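Long-range contacts in tyrosyl-tRNA synthetase (Pyrococcus horikoshii, PDB 2CYC), which probably attaches tyrosine to tRNA(Tyr) in two steps, first activating the amino acid with ATP and then passing it to the acceptor end of the tRNA: residues S144-S149 against A164-P169; L227-P232 against R275-P280; F40-Y45 against E92-Y97; P302-V307 against D316-T321. One frame throughout, in Å; residues are numbered along the deposited sequence.

Contact 1: residues S144-S149 against A164-P169; sequences SRVMRS and AKLIYP. With TYR (tyrosine), chain C.
Val146 and Leu166 meet obliquely through their branch ends, Val146 CG1 lying 3.7 Å from Leu166 CD1. CG1 of Val146 is anti to its backbone N (chi1 177°), which turns this methyl to the helix of 164-169. The same methyl rests on the backbone, with CG1 3.2 Å from Leu166 O. Met147 comes in beside it and crosses the leucine at a slant. Its CG, not its sulfur, touches Leu166 CD1 at 4.0 Å. The two helix segments, in the catalytic domain of a class I synthetase, cross at 90° with axes 9.1 Å apart, at the homodimer interface. Phe163 of the second subunit packs on both Val146 and Leu166. At the other end of the contact Ser149 OG stands 3.3 Å from Pro169 CB. This hydroxyl also donates to Val146 O at 2.8 Å, a carbonyl that takes the Ser149 N-H as well. Both bonds hold Ser149 to the preceding turn. From the same helix as Pro169 the side chain of Tyr168 reaches the active site, where it binds L-tyrosine. Its OH accepts a 2.8 Å hydrogen bond from the ligand N, which lies in the ring plane, at its edge.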
# COMPACT_ATOMS: atom_id res chain seq x y z
N SER A 144 -3.53 11.20 5.57
CA SER A 144 -3.33 12.63 5.30
C SER A 144 -1.85 12.95 5.17
O SER A 144 -1.46 13.74 4.32
CB SER A 144 -3.96 13.47 6.42
OG SER A 144 -3.26 13.28 7.64
N ARG A 145 -1.03 12.34 6.02
CA ARG A 145 0.40 12.56 5.98
C ARG A 145 0.97 12.04 4.65
O ARG A 145 1.76 12.71 4.00
CB ARG A 145 1.06 11.86 7.18
CG ARG A 145 2.52 12.16 7.36
CD ARG A 145 2.78 13.65 7.48
NE ARG A 145 4.20 13.97 7.63
CZ ARG A 145 4.91 13.79 8.75
NH1 ARG A 145 4.32 13.29 9.84
NH2 ARG A 145 6.19 14.10 8.78
N VAL A 146 0.55 10.85 4.24
CA VAL A 146 1.04 10.29 2.99
C VAL A 146 0.62 11.18 1.83
O VAL A 146 1.40 11.44 0.92
CB VAL A 146 0.47 8.87 2.73
CG1 VAL A 146 0.97 8.36 1.37
CG2 VAL A 146 0.89 7.92 3.86
N MET A 147 -0.63 11.65 1.86
CA MET A 147 -1.14 12.52 0.80
C MET A 147 -0.26 13.76 0.66
O MET A 147 -0.00 14.22 -0.44
CB MET A 147 -2.58 12.94 1.11
CG MET A 147 -3.59 11.82 0.95
SD MET A 147 -5.23 12.29 1.55
CE MET A 147 -5.76 13.38 0.25
N ARG A 148 0.21 14.28 1.80
CA ARG A 148 1.06 15.46 1.81
C ARG A 148 2.48 15.19 1.33
O ARG A 148 3.19 16.12 0.97
CB ARG A 148 1.13 16.06 3.22
CG ARG A 148 -0.11 16.83 3.67
CD ARG A 148 0.15 17.65 4.94
NE ARG A 148 0.24 16.83 6.15
CZ ARG A 148 -0.80 16.28 6.76
NH1 ARG A 148 -2.03 16.46 6.28
NH2 ARG A 148 -0.63 15.54 7.85
N SER A 149 2.89 13.93 1.31
CA SER A 149 4.25 13.59 0.91
C SER A 149 4.36 13.23 -0.57
O SER A 149 5.43 12.88 -1.06
CB SER A 149 4.75 12.42 1.77
OG SER A 149 4.19 11.20 1.32
N ALA A 164 -1.99 3.40 -6.23
CA ALA A 164 -0.59 2.96 -6.23
C ALA A 164 0.37 4.10 -5.93
O ALA A 164 1.40 3.89 -5.29
CB ALA A 164 -0.23 2.31 -7.57
N LYS A 165 0.04 5.31 -6.40
CA LYS A 165 0.91 6.47 -6.18
C LYS A 165 1.03 6.85 -4.72
O LYS A 165 2.03 7.42 -4.30
CB LYS A 165 0.44 7.67 -7.01
CG LYS A 165 0.71 7.48 -8.50
CD LYS A 165 0.32 8.71 -9.33
CE LYS A 165 0.83 8.58 -10.75
NZ LYS A 165 0.40 7.30 -11.38
N LEU A 166 -0.00 6.52 -3.94
CA LEU A 166 0.00 6.80 -2.50
C LEU A 166 0.87 5.75 -1.79
O LEU A 166 1.39 5.99 -0.71
CB LEU A 166 -1.42 6.76 -1.93
CG LEU A 166 -2.27 8.03 -2.05
CD1 LEU A 166 -1.65 9.12 -1.20
CD2 LEU A 166 -2.38 8.48 -3.49
N ILE A 167 1.02 4.58 -2.40
CA ILE A 167 1.86 3.54 -1.79
C ILE A 167 3.34 3.92 -1.94
O ILE A 167 4.16 3.67 -1.05
CB ILE A 167 1.60 2.17 -2.46
CG1 ILE A 167 0.13 1.77 -2.24
CG2 ILE A 167 2.55 1.11 -1.88
CD1 ILE A 167 -0.27 0.51 -2.98
N TYR A 168 3.68 4.54 -3.07
CA TYR A 168 5.05 4.97 -3.38
C TYR A 168 5.83 5.60 -2.21
O TYR A 168 6.95 5.18 -1.89
CB TYR A 168 4.99 5.94 -4.58
CG TYR A 168 6.30 6.49 -5.13
CD1 TYR A 168 6.59 6.41 -6.49
CD2 TYR A 168 7.22 7.16 -4.31
CE1 TYR A 168 7.73 6.98 -7.03
CE2 TYR A 168 8.37 7.74 -4.84
CZ TYR A 168 8.62 7.65 -6.20
OH TYR A 168 9.75 8.21 -6.75
N PRO A 169 5.26 6.60 -1.52
CA PRO A 169 6.04 7.18 -0.42
C PRO A 169 6.35 6.20 0.72
O PRO A 169 7.39 6.29 1.36
CB PRO A 169 5.16 8.35 0.04
CG PRO A 169 4.36 8.70 -1.22
CD PRO A 169 4.00 7.32 -1.72
N TYR C . 11.41 9.66 -5.09
CA TYR C . 12.77 9.72 -5.70
C TYR C . 12.77 10.69 -6.88
O TYR C . 11.68 11.14 -7.28
CB TYR C . 13.20 8.33 -6.17
CG TYR C . 13.37 7.33 -5.03
CD1 TYR C . 14.31 7.55 -4.02
CD2 TYR C . 12.60 6.17 -4.97
CE1 TYR C . 14.46 6.64 -2.97
CE2 TYR C . 12.75 5.25 -3.94
CZ TYR C . 13.68 5.49 -2.93
OH TYR C . 13.82 4.58 -1.90
OXT TYR C . 13.87 10.98 -7.40

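Contact 2: residues L227-P232 against R275-P280; sequences LGLQEP and RKAFCP
The two backbones are joined by one hydrogen bond, Phe278 N to Leu229 O, 2.8 Å long and nearly straight, with the N-H close to the C=O axis. It ties the loop between strand 214-223 and helix 240-250 to the turn that leaves helix 267-276. Neither partner is a regular strand here, so this is a loop-to-loop contact in the class I synthetase chain, near the KMSKS motif. Gln230 turns away from the contact to that motif, and its OE1 is hydrogen-bonded to Ser255.

Phe278 carries most of the side-chain contact. Its CG is anti to the backbone N (chi1 -178°), which starts the ring toward Glu231 and Pro232. The ring lies between two prolines. Pro232 CD makes a CH-pi contact over the centre of one face, 11° off the ring normal, and the two side chains cross at about a right angle. Pro280 CG lies against the opposite face, 3.2 Å above the plane and offset toward the rim. Trp235 meets the ring edge-to-face. With neighbours on both faces, the ring is probably restricted in how far it can tilt.

Leu229 and Ala277 form a smaller apolar pair. Leu229 CB and CD2 both reach the alanine methyl, and Trp292 and Val289 of helix 288-297 pack against the leucine and the alanine respectively. The glutamate uses its aliphatic base, while its carboxylate leads away from the turn: Glu231 CB sits 3.3 Å from Phe278 CD1.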
# COMPACT_ATOMS: atom_id res chain seq x y z
N LEU A 227 19.21 24.72 -10.42
CA LEU A 227 18.13 25.31 -11.20
C LEU A 227 18.29 25.03 -12.68
O LEU A 227 19.41 24.83 -13.17
CB LEU A 227 18.11 26.82 -11.01
CG LEU A 227 17.74 27.35 -9.63
CD1 LEU A 227 17.94 28.86 -9.59
CD2 LEU A 227 16.29 26.97 -9.31
N GLY A 228 17.17 25.00 -13.40
CA GLY A 228 17.22 24.82 -14.83
C GLY A 228 17.73 26.16 -15.37
O GLY A 228 17.70 27.16 -14.64
N LEU A 229 18.18 26.21 -16.62
CA LEU A 229 18.71 27.45 -17.18
C LEU A 229 17.67 28.42 -17.75
O LEU A 229 18.02 29.54 -18.12
CB LEU A 229 19.73 27.12 -18.26
CG LEU A 229 20.93 26.28 -17.78
CD1 LEU A 229 21.78 25.84 -18.96
CD2 LEU A 229 21.75 27.09 -16.79
N GLN A 230 16.41 28.00 -17.81
CA GLN A 230 15.34 28.83 -18.37
C GLN A 230 14.98 30.05 -17.52
O GLN A 230 15.14 30.05 -16.30
CB GLN A 230 14.08 27.99 -18.61
CG GLN A 230 13.29 27.60 -17.34
CD GLN A 230 13.94 26.47 -16.55
OE1 GLN A 230 14.72 25.68 -17.08
NE2 GLN A 230 13.59 26.38 -15.27
N GLU A 231 14.48 31.10 -18.17
CA GLU A 231 14.09 32.30 -17.44
C GLU A 231 12.81 31.99 -16.67
O GLU A 231 12.00 31.18 -17.11
CB GLU A 231 13.86 33.49 -18.39
CG GLU A 231 12.68 33.35 -19.33
CD GLU A 231 11.86 34.64 -19.42
OE1 GLU A 231 12.45 35.73 -19.60
OE2 GLU A 231 10.62 34.55 -19.31
N PRO A 232 12.62 32.63 -15.51
CA PRO A 232 11.44 32.43 -14.66
C PRO A 232 10.13 32.77 -15.36
O PRO A 232 10.11 33.55 -16.32
CB PRO A 232 11.70 33.37 -13.48
CG PRO A 232 13.18 33.60 -13.51
CD PRO A 232 13.48 33.69 -14.97
N ARG A 275 24.72 29.60 -23.61
CA ARG A 275 24.53 30.83 -24.38
C ARG A 275 23.15 31.43 -24.16
O ARG A 275 23.02 32.64 -23.96
CB ARG A 275 24.74 30.52 -25.86
CG ARG A 275 24.66 31.72 -26.79
CD ARG A 275 24.78 31.26 -28.23
NE ARG A 275 26.02 30.52 -28.48
CZ ARG A 275 26.09 29.36 -29.13
NH1 ARG A 275 27.27 28.77 -29.31
NH2 ARG A 275 24.99 28.79 -29.61
N LYS A 276 22.11 30.60 -24.18
CA LYS A 276 20.76 31.12 -23.97
C LYS A 276 20.28 31.11 -22.53
O LYS A 276 19.15 31.51 -22.26
CB LYS A 276 19.74 30.41 -24.86
CG LYS A 276 20.26 29.26 -25.68
CD LYS A 276 19.53 29.18 -27.01
CE LYS A 276 19.62 27.80 -27.63
NZ LYS A 276 18.96 26.75 -26.79
N ALA A 277 21.13 30.65 -21.62
CA ALA A 277 20.75 30.57 -20.20
C ALA A 277 20.36 31.93 -19.62
O ALA A 277 20.87 32.97 -20.04
CB ALA A 277 21.89 29.99 -19.39
N PHE A 278 19.45 31.91 -18.65
CA PHE A 278 19.01 33.13 -17.98
C PHE A 278 20.16 33.53 -17.05
O PHE A 278 20.62 32.71 -16.25
CB PHE A 278 17.74 32.86 -17.18
CG PHE A 278 17.16 34.08 -16.49
CD1 PHE A 278 16.54 35.08 -17.23
CD2 PHE A 278 17.21 34.21 -15.11
CE1 PHE A 278 15.97 36.19 -16.60
CE2 PHE A 278 16.65 35.31 -14.46
CZ PHE A 278 16.02 36.30 -15.21
N CYS A 279 20.61 34.77 -17.16
CA CYS A 279 21.71 35.27 -16.34
C CYS A 279 21.78 36.79 -16.47
O CYS A 279 22.69 37.33 -17.13
CB CYS A 279 23.02 34.63 -16.83
SG CYS A 279 24.52 35.08 -15.92
N PRO A 280 20.82 37.50 -15.85
CA PRO A 280 20.75 38.97 -15.89
C PRO A 280 21.98 39.60 -15.29
O PRO A 280 22.46 39.18 -14.24
CB PRO A 280 19.51 39.28 -15.06
CG PRO A 280 18.69 38.04 -15.17
CD PRO A 280 19.72 36.94 -15.06

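Contact 3: residues F40-Y45 against E92-Y97; sequences FEISGY and EVALKY. With TYR (tyrosine), chain C.
The rings of Tyr45 and Tyr97 cross at about a right angle, and Tyr97 OH lies at the edge of the Tyr45 ring, near its plane. The hydroxyl is 3.7 Å from Tyr45 CD2 and closer still to the backbone, 3.4 Å from Tyr45 CA. The side chain of Tyr97 starts toward the loop, with CG anti to the backbone N (chi1 166°). Gly44 O approaches the Tyr97 ring obliquely, 3.6 Å from CE2. The phenol oxygen is hydrogen-bonded to His264 NE2 and to Ile46 N, and the His264 ring also meets the ring of Tyr45. An alanine in place of Tyr97 would probably leave Ile46 N and His264 without this hydroxyl partner and open a gap beside Tyr45.

Ile42 supplies the apolar half of the contact. Its CG2 and Val93 CG1 are tight at 3.5 Å, and the two side chains slide past each other in opposite directions. CG1 and CD1 of Ile42 both touch Ala94 CB, each at 3.8 Å.

On the substrate side, Glu41 belongs to the tyrosine pocket. Its backbone N is 3.9 Å from CB of the bound tyrosine, and its OE2 is hydrogen-bonded to Tyr168 OH and Asn80 ND2.

The loop follows strand 36-40 of the central sheet and leads to helix 48-63, in the catalytic domain of a class I synthetase. Helix 87-108 packs on it from outside the pocket. Leu72 of strand 69-72 touches both Ile42 and Leu95, while Met368 of helix 363-370 packs on Tyr45, Val93 and Tyr97.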
# COMPACT_ATOMS: atom_id res chain seq x y z
N PHE A 40 16.82 6.73 -7.33
CA PHE A 40 16.47 7.54 -8.48
C PHE A 40 15.39 6.87 -9.29
O PHE A 40 15.39 5.65 -9.46
CB PHE A 40 17.66 7.72 -9.43
CG PHE A 40 18.88 8.29 -8.79
CD1 PHE A 40 19.83 7.46 -8.21
CD2 PHE A 40 19.10 9.67 -8.80
CE1 PHE A 40 20.98 7.98 -7.65
CE2 PHE A 40 20.26 10.20 -8.24
CZ PHE A 40 21.20 9.35 -7.67
N GLU A 41 14.47 7.67 -9.79
CA GLU A 41 13.46 7.13 -10.67
C GLU A 41 14.20 6.96 -12.00
O GLU A 41 15.22 7.60 -12.23
CB GLU A 41 12.31 8.12 -10.83
CG GLU A 41 11.29 8.08 -9.69
CD GLU A 41 9.96 8.72 -10.08
OE1 GLU A 41 9.80 9.04 -11.28
OE2 GLU A 41 9.09 8.89 -9.21
N ILE A 42 13.68 6.09 -12.86
CA ILE A 42 14.29 5.84 -14.16
C ILE A 42 13.32 6.42 -15.20
O ILE A 42 12.21 5.91 -15.37
CB ILE A 42 14.46 4.31 -14.38
CG1 ILE A 42 15.16 3.69 -13.15
CG2 ILE A 42 15.26 4.05 -15.64
CD1 ILE A 42 16.59 4.22 -12.86
N SER A 43 13.71 7.48 -15.89
CA SER A 43 12.79 8.08 -16.86
C SER A 43 13.35 9.15 -17.78
O SER A 43 12.60 10.02 -18.23
CB SER A 43 11.62 8.71 -16.12
OG SER A 43 12.08 9.78 -15.30
N GLY A 44 14.65 9.12 -18.07
CA GLY A 44 15.21 10.12 -18.95
C GLY A 44 16.71 10.27 -18.83
O GLY A 44 17.36 9.54 -18.07
N TYR A 45 17.26 11.22 -19.57
CA TYR A 45 18.69 11.49 -19.55
C TYR A 45 19.10 12.09 -18.22
O TYR A 45 18.34 12.82 -17.59
CB TYR A 45 19.08 12.43 -20.70
CG TYR A 45 18.85 11.82 -22.07
CD1 TYR A 45 17.81 12.26 -22.89
CD2 TYR A 45 19.68 10.80 -22.53
CE1 TYR A 45 17.59 11.69 -24.14
CE2 TYR A 45 19.47 10.22 -23.79
CZ TYR A 45 18.43 10.67 -24.58
OH TYR A 45 18.21 10.09 -25.82
N GLU A 92 15.37 -2.14 -18.31
CA GLU A 92 16.45 -2.20 -19.28
C GLU A 92 17.24 -0.89 -19.24
O GLU A 92 18.48 -0.89 -19.25
CB GLU A 92 15.89 -2.43 -20.69
CG GLU A 92 16.90 -2.14 -21.78
CD GLU A 92 16.48 -2.65 -23.14
OE1 GLU A 92 15.28 -2.52 -23.47
OE2 GLU A 92 17.35 -3.16 -23.87
N VAL A 93 16.51 0.22 -19.19
CA VAL A 93 17.11 1.54 -19.13
C VAL A 93 17.95 1.71 -17.87
O VAL A 93 19.06 2.23 -17.91
CB VAL A 93 16.03 2.65 -19.17
CG1 VAL A 93 16.66 4.00 -18.83
CG2 VAL A 93 15.38 2.71 -20.55
N ALA A 94 17.40 1.27 -16.74
CA ALA A 94 18.09 1.38 -15.46
C ALA A 94 19.46 0.69 -15.51
O ALA A 94 20.48 1.27 -15.14
CB ALA A 94 17.22 0.77 -14.35
N LEU A 95 19.47 -0.54 -16.00
CA LEU A 95 20.69 -1.33 -16.09
C LEU A 95 21.62 -1.00 -17.26
O LEU A 95 22.84 -1.09 -17.12
CB LEU A 95 20.33 -2.82 -16.15
CG LEU A 95 20.35 -3.60 -14.82
CD1 LEU A 95 19.71 -2.78 -13.72
CD2 LEU A 95 19.64 -4.92 -15.01
N LYS A 96 21.07 -0.62 -18.40
CA LYS A 96 21.91 -0.35 -19.55
C LYS A 96 22.34 1.08 -19.76
O LYS A 96 23.34 1.34 -20.44
CB LYS A 96 21.23 -0.88 -20.82
CG LYS A 96 21.17 -2.40 -20.87
CD LYS A 96 20.47 -2.88 -22.13
CE LYS A 96 20.52 -4.40 -22.25
NZ LYS A 96 19.79 -4.88 -23.47
N TYR A 97 21.59 2.02 -19.20
CA TYR A 97 21.95 3.43 -19.36
C TYR A 97 22.21 4.16 -18.05
O TYR A 97 23.29 4.71 -17.84
CB TYR A 97 20.86 4.19 -20.11
CG TYR A 97 21.03 5.69 -20.00
CD1 TYR A 97 22.05 6.35 -20.71
CD2 TYR A 97 20.22 6.45 -19.15
CE1 TYR A 97 22.26 7.72 -20.57
CE2 TYR A 97 20.43 7.82 -19.00
CZ TYR A 97 21.44 8.45 -19.71
OH TYR A 97 21.65 9.80 -19.57
N TYR C . 11.41 9.66 -5.09
CA TYR C . 12.77 9.72 -5.70
C TYR C . 12.77 10.69 -6.88
O TYR C . 11.68 11.14 -7.28
CB TYR C . 13.20 8.33 -6.17
CG TYR C . 13.37 7.33 -5.03
CD1 TYR C . 14.31 7.55 -4.02
CD2 TYR C . 12.60 6.17 -4.97
CE1 TYR C . 14.46 6.64 -2.97
CE2 TYR C . 12.75 5.25 -3.94
CZ TYR C . 13.68 5.49 -2.93
OH TYR C . 13.82 4.58 -1.90
OXT TYR C . 13.87 10.98 -7.40

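Contact 4: residues P302-V307 against D316-T321; sequences PTEFTV and DVTYTT
Residues Phe305 to Val307 pair with Val317 to Tyr319 as the two antiparallel strands of a beta hairpin. Backbone hydrogen bonds form the first group. Phe305 and Tyr319 are a hydrogen-bonded pair, with Tyr319 N to Phe305 O at 2.7 Å and the reverse bond, Phe305 N to Tyr319 O, at 2.8 Å. Val307 and Val317 make the second such pair in the same two-way manner. Beyond the strands Thr303 N bonds to Thr320 O at 3.1 Å, on a lone pair in the carbonyl plane, out of the regular register.

Polar side chains meet at the non-hydrogen-bonded pair of Thr306 and Thr318. Both hold OG1 anti to the carbonyl carbon (chi1 -60° and -64°), and the two hydroxyls share a hydrogen bond in which either could be the donor. The modelled distance from Thr306 OG1 to Thr318 OG1, 2.5 Å, is very short, so its exact length is doubtful. A valine in place of Thr306 would probably leave the Thr318 hydroxyl without its partner across the strands.

Apolar contacts gather on the opposite face, which carries Phe305, Val307, Val317 and Tyr319. Val307 CB meets Val317 CG1 at 3.9 Å. Val307 CG2 comes to the edge of the Tyr319 ring, 4.2 Å from CE1, and Val317 CG2 lies over one face of that ring, offset toward the rim. This side is turned to helices 322-330 and 336-350: Ala342 packs on Phe305 and Val307, Leu325 on Phe305 and Tyr319. The tyrosine OH is hydrogen-bonded to Asp328. Apart from this face, Glu304 CG lies 4.0 Å from Thr318 CG2.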
# COMPACT_ATOMS: atom_id res chain seq x y z
N PRO A 302 39.21 26.92 -1.42
CA PRO A 302 39.62 27.63 -2.63
C PRO A 302 40.00 26.75 -3.82
O PRO A 302 40.44 25.60 -3.67
CB PRO A 302 40.78 28.49 -2.15
CG PRO A 302 41.41 27.62 -1.11
CD PRO A 302 40.21 27.11 -0.35
N THR A 303 39.81 27.31 -5.00
CA THR A 303 40.12 26.66 -6.25
C THR A 303 40.49 27.81 -7.18
O THR A 303 40.58 28.95 -6.75
CB THR A 303 38.90 25.89 -6.81
OG1 THR A 303 39.23 25.33 -8.09
CG2 THR A 303 37.70 26.81 -6.96
N GLU A 304 40.70 27.51 -8.45
CA GLU A 304 41.04 28.54 -9.41
C GLU A 304 40.12 28.48 -10.62
O GLU A 304 40.11 27.48 -11.34
CB GLU A 304 42.50 28.41 -9.85
CG GLU A 304 43.51 29.05 -8.90
CD GLU A 304 44.94 28.87 -9.36
OE1 GLU A 304 45.22 29.09 -10.56
OE2 GLU A 304 45.80 28.51 -8.52
N PHE A 305 39.34 29.53 -10.81
CA PHE A 305 38.44 29.62 -11.96
C PHE A 305 38.78 30.91 -12.70
O PHE A 305 38.56 32.01 -12.18
CB PHE A 305 36.97 29.63 -11.52
CG PHE A 305 36.00 29.71 -12.67
CD1 PHE A 305 36.05 28.78 -13.71
CD2 PHE A 305 35.04 30.72 -12.72
CE1 PHE A 305 35.16 28.85 -14.79
CE2 PHE A 305 34.14 30.80 -13.80
CZ PHE A 305 34.20 29.87 -14.84
N THR A 306 39.31 30.76 -13.91
CA THR A 306 39.71 31.91 -14.70
C THR A 306 38.78 32.25 -15.86
O THR A 306 38.40 31.38 -16.64
CB THR A 306 41.13 31.70 -15.30
OG1 THR A 306 42.07 31.54 -14.23
CG2 THR A 306 41.55 32.91 -16.14
N VAL A 307 38.43 33.52 -15.97
CA VAL A 307 37.60 34.01 -17.06
C VAL A 307 38.55 34.81 -17.95
O VAL A 307 39.06 35.85 -17.54
CB VAL A 307 36.46 34.94 -16.57
CG1 VAL A 307 35.69 35.51 -17.77
CG2 VAL A 307 35.52 34.16 -15.65
N ASP A 316 42.12 38.97 -18.35
CA ASP A 316 41.90 37.71 -17.64
C ASP A 316 41.77 37.95 -16.15
O ASP A 316 42.47 38.78 -15.58
CB ASP A 316 43.06 36.73 -17.87
CG ASP A 316 43.26 36.38 -19.33
OD1 ASP A 316 42.32 36.59 -20.13
OD2 ASP A 316 44.35 35.89 -19.67
N VAL A 317 40.87 37.21 -15.52
CA VAL A 317 40.67 37.32 -14.08
C VAL A 317 40.47 35.92 -13.52
O VAL A 317 39.68 35.13 -14.03
CB VAL A 317 39.44 38.21 -13.72
CG1 VAL A 317 38.18 37.71 -14.42
CG2 VAL A 317 39.24 38.23 -12.21
N THR A 318 41.22 35.60 -12.47
CA THR A 318 41.15 34.29 -11.83
C THR A 318 40.50 34.41 -10.46
O THR A 318 40.92 35.21 -9.63
CB THR A 318 42.55 33.67 -11.68
OG1 THR A 318 43.10 33.45 -12.99
CG2 THR A 318 42.47 32.35 -10.94
N TYR A 319 39.46 33.61 -10.24
CA TYR A 319 38.77 33.63 -8.95
C TYR A 319 39.14 32.41 -8.12
O TYR A 319 39.37 31.32 -8.66
CB TYR A 319 37.26 33.68 -9.15
CG TYR A 319 36.79 34.90 -9.90
CD1 TYR A 319 36.67 34.90 -11.29
CD2 TYR A 319 36.44 36.07 -9.21
CE1 TYR A 319 36.22 36.03 -11.98
CE2 TYR A 319 35.99 37.20 -9.89
CZ TYR A 319 35.88 37.17 -11.27
OH TYR A 319 35.42 38.28 -11.94
N THR A 320 39.19 32.59 -6.80
CA THR A 320 39.53 31.49 -5.91
C THR A 320 38.34 31.07 -5.07
O THR A 320 38.28 29.94 -4.59
CB THR A 320 40.69 31.87 -4.97
OG1 THR A 320 40.33 33.04 -4.22
CG2 THR A 320 41.95 32.14 -5.78
N THR A 321 37.39 31.98 -4.87
CA THR A 321 36.20 31.65 -4.10
C THR A 321 34.97 32.17 -4.83
O THR A 321 35.05 33.13 -5.60
CB THR A 321 36.23 32.27 -2.69
OG1 THR A 321 36.05 33.69 -2.78
CG2 THR A 321 37.55 31.97 -1.99

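Along the chain the order is contact 3, contact 1, contact 2, contact 4, each closing before the next opens. Contacts 1 and 3 share the substrate site. Their centres are 23 Å apart, yet Tyr168 OH and Glu41 OE2 meet at 2.6 Å, probably as a hydrogen bond, and both contacts touch the bound tyrosine. Contact 1 also reaches the second subunit, linking that pocket to the dimer interface. Contacts 2 and 4 lie farther along, with centres 22 Å apart, and both pack near helix 336-350. Contacts 1 and 4 are on opposite sides of the chain's centre, about 46 Å between centres. The series therefore runs from the tyrosine pocket, past the KMSKS region, to an outlying hairpin.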